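Local coordinates for protein putative glycosyltransferase (GalT1) (Streptococcus parasanguinis, PDB 4PFX) that binds UDP through its N-terminal GT-D domain and probably acts as a glycosyltransferase that transfers sugar from a nucleotide donor, at residues 36-41 against 205-210. Numbering follows the deposited sequence.
Sequences DGEIDL and LGPTAK. With UDP (uridine-5'-diphosphate), chain B.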
loop_
_atom_site.group_PDB
_atom_site.type_symbol
_atom_site.label_atom_id
_atom_site.label_comp_id
_atom_site.label_asym_id
_atom_site.label_seq_id
_atom_site.Cartn_x
_atom_site.Cartn_y
_atom_site.Cartn_z
ATOM N N ASP A 36 5.627 0.958 8.049
ATOM C CA ASP A 36 6.819 0.732 8.865
ATOM C C ASP A 36 8.055 0.371 8.049
ATOM O O ASP A 36 9.172 0.775 8.385
ATOM C CB ASP A 36 6.558 -0.337 9.925
ATOM C CG ASP A 36 6.144 -1.653 9.328
ATOM O OD1 ASP A 36 5.098 -1.689 8.652
ATOM O OD2 ASP A 36 6.849 -2.655 9.550
ATOM N N GLY A 37 7.864 -0.391 6.981
ATOM C CA GLY A 37 8.987 -0.792 6.145
ATOM C C GLY A 37 9.642 0.385 5.441
ATOM O O GLY A 37 10.852 0.397 5.229
ATOM N N GLU A 38 8.844 1.385 5.073
ATOM C CA GLU A 38 9.401 2.578 4.434
ATOM C C GLU A 38 10.259 3.362 5.404
ATOM O O GLU A 38 11.319 3.866 5.034
ATOM C CB GLU A 38 8.304 3.477 3.846
ATOM C CG GLU A 38 7.705 2.901 2.549
ATOM C CD GLU A 38 7.037 1.548 2.768
ATOM O OE1 GLU A 38 6.138 1.450 3.637
ATOM O OE2 GLU A 38 7.422 0.576 2.075
ATOM N N ILE A 39 9.814 3.461 6.657
ATOM C CA ILE A 39 10.616 4.181 7.636
ATOM C C ILE A 39 11.882 3.375 7.940
ATOM O O ILE A 39 12.968 3.941 8.061
ATOM C CB ILE A 39 9.840 4.475 8.939
ATOM C CG1 ILE A 39 8.464 5.074 8.650
ATOM C CG2 ILE A 39 10.664 5.374 9.841
ATOM C CD1 ILE A 39 8.466 6.213 7.678
ATOM N N ASP A 40 11.743 2.051 8.051
ATOM C CA ASP A 40 12.920 1.185 8.192
ATOM C C ASP A 40 13.948 1.450 7.096
ATOM O O ASP A 40 15.128 1.650 7.377
ATOM C CB ASP A 40 12.533 -0.299 8.129
ATOM C CG ASP A 40 11.844 -0.788 9.383
ATOM O OD1 ASP A 40 12.013 -0.174 10.457
ATOM O OD2 ASP A 40 11.138 -1.812 9.288
ATOM N N LEU A 41 13.498 1.428 5.844
ATOM C CA LEU A 41 14.384 1.695 4.717
ATOM C C LEU A 41 14.990 3.094 4.774
ATOM O O LEU A 41 16.198 3.252 4.613
ATOM C CB LEU A 41 13.650 1.491 3.398
ATOM C CG LEU A 41 13.543 0.031 2.988
ATOM C CD1 LEU A 41 12.434 -0.146 1.990
ATOM C CD2 LEU A 41 14.862 -0.468 2.420
ATOM N N LEU A 205 3.508 -3.056 -4.634
ATOM C CA LEU A 205 4.910 -3.324 -4.914
ATOM C C LEU A 205 5.849 -2.797 -3.829
ATOM O O LEU A 205 6.936 -2.329 -4.118
ATOM C CB LEU A 205 5.272 -2.754 -6.302
ATOM C CG LEU A 205 6.427 -3.491 -6.979
ATOM C CD1 LEU A 205 5.962 -4.854 -7.469
ATOM C CD2 LEU A 205 6.981 -2.680 -8.150
ATOM N N GLY A 206 5.441 -2.898 -2.561
ATOM C CA GLY A 206 6.339 -2.502 -1.474
ATOM C C GLY A 206 6.886 -1.090 -1.618
ATOM O O GLY A 206 6.189 -0.197 -2.106
ATOM N N PRO A 207 8.137 -0.866 -1.182
ATOM C CA PRO A 207 8.742 0.471 -1.214
ATOM C C PRO A 207 8.837 1.000 -2.638
ATOM O O PRO A 207 8.723 2.211 -2.856
ATOM C CB PRO A 207 10.155 0.235 -0.672
ATOM C CG PRO A 207 10.039 -0.998 0.147
ATOM C CD PRO A 207 8.979 -1.850 -0.482
ATOM N N THR A 208 9.074 0.097 -3.586
ATOM C CA THR A 208 9.200 0.493 -4.983
ATOM C C THR A 208 7.923 1.175 -5.476
ATOM O O THR A 208 7.986 2.097 -6.314
ATOM C CB THR A 208 9.550 -0.705 -5.879
ATOM O OG1 THR A 208 10.768 -1.286 -5.402
ATOM C CG2 THR A 208 9.748 -0.252 -7.343
ATOM N N ALA A 209 6.774 0.735 -4.959
ATOM C CA ALA A 209 5.488 1.317 -5.339
ATOM C C ALA A 209 5.430 2.819 -5.040
ATOM O O ALA A 209 4.811 3.572 -5.784
ATOM C CB ALA A 209 4.361 0.610 -4.625
ATOM N N LYS A 210 6.058 3.253 -3.950
ATOM C CA LYS A 210 5.956 4.656 -3.556
ATOM C C LYS A 210 6.656 5.572 -4.573
ATOM O O LYS A 210 6.155 6.654 -4.914
ATOM C CB LYS A 210 6.545 4.891 -2.159
ATOM C CG LYS A 210 6.466 3.727 -1.174
ATOM C CD LYS A 210 5.062 3.228 -0.961
ATOM C CE LYS A 210 5.043 2.053 0.019
ATOM N NZ LYS A 210 3.738 1.370 -0.048
HETATM N N1 UDP B . 5.968 -6.546 -3.346
HETATM C C2 UDP B . 6.492 -6.979 -4.545
HETATM N N3 UDP B . 7.819 -6.751 -4.829
HETATM C C4 UDP B . 8.625 -6.067 -3.947
HETATM C C5 UDP B . 8.095 -5.631 -2.743
HETATM C C6 UDP B . 6.793 -5.993 -2.405
HETATM O O2 UDP B . 5.777 -7.589 -5.337
HETATM O O4 UDP B . 9.809 -5.867 -4.227
HETATM C "C1'" UDP B . 4.528 -6.734 -3.090
HETATM C "C2'" UDP B . 4.077 -7.793 -2.111
HETATM O "O2'" UDP B . 4.064 -9.053 -2.747
HETATM C "C3'" UDP B . 2.673 -7.287 -1.820
HETATM C "C4'" UDP B . 2.823 -5.771 -1.875
HETATM O "O4'" UDP B . 4.052 -5.515 -2.539
HETATM O "O3'" UDP B . 1.778 -7.694 -2.848
HETATM C "C5'" UDP B . 2.790 -5.119 -0.499
HETATM O "O5'" UDP B . 3.080 -3.727 -0.631
HETATM P PA UDP B . 3.169 -2.751 0.633
HETATM O O1A UDP B . 4.378 -3.078 1.422
HETATM O O2A UDP B . 3.095 -1.363 0.109
HETATM O O3A UDP B . 1.833 -3.197 1.386
HETATM P PB UDP B . 1.114 -2.634 2.724
HETATM O O1B UDP B . 1.305 -3.641 3.817
HETATM O O2B UDP B . -0.318 -2.549 2.379
HETATM O O3B UDP B . 1.665 -1.323 3.153
HETATM O O HOH W 1 3.439 0.951 2.756
#
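Glu-38 and Lys-210 cross at about a right angle, and Lys-210 CE sits over the face of the Glu-38 carboxylate, 3.4 Å from CD. The charged ends do not pair directly, since OE2 of Glu-38 stays 4.3 Å from NZ of Lys-210. A bend at chi2 (62°) turns the glutamate back so that OE2 also rests against the proline, 3.5 Å from Pro-207 CA. Beside it, Leu-41 CD1 lies against the Pro-207 ring, the side chains crossing at about a right angle; the modelled closeness is doubtful. The helical segments behind these side chains are nearly perpendicular (84°), with axes 10.0 Å apart, and no hydrogen bond joins them directly.

Water does the bridging instead. One molecule accepts from Lys-210 NZ at 2.9 Å and lies within donating distance of both Glu-38 OE1 and UDP O3B. OE1 also takes the backbone N-H of Gly-35, which helps fix the carboxylate. Beyond its bend at chi2 the lysine runs extended, carrying NZ to UDP O2A (2.8 Å), with Asp-225 as its salt-bridge partner. The backbone N of Gly-206 donates to UDP O5' at 3.2 Å. Lys-210 NZ and the nearby Arg-33 would together offset diphosphate charge, while Glu-38 sits in a second shell, sharing with NZ a water near the beta-phosphate oxygen O3B, and its negative charge would probably favour the ammonium group.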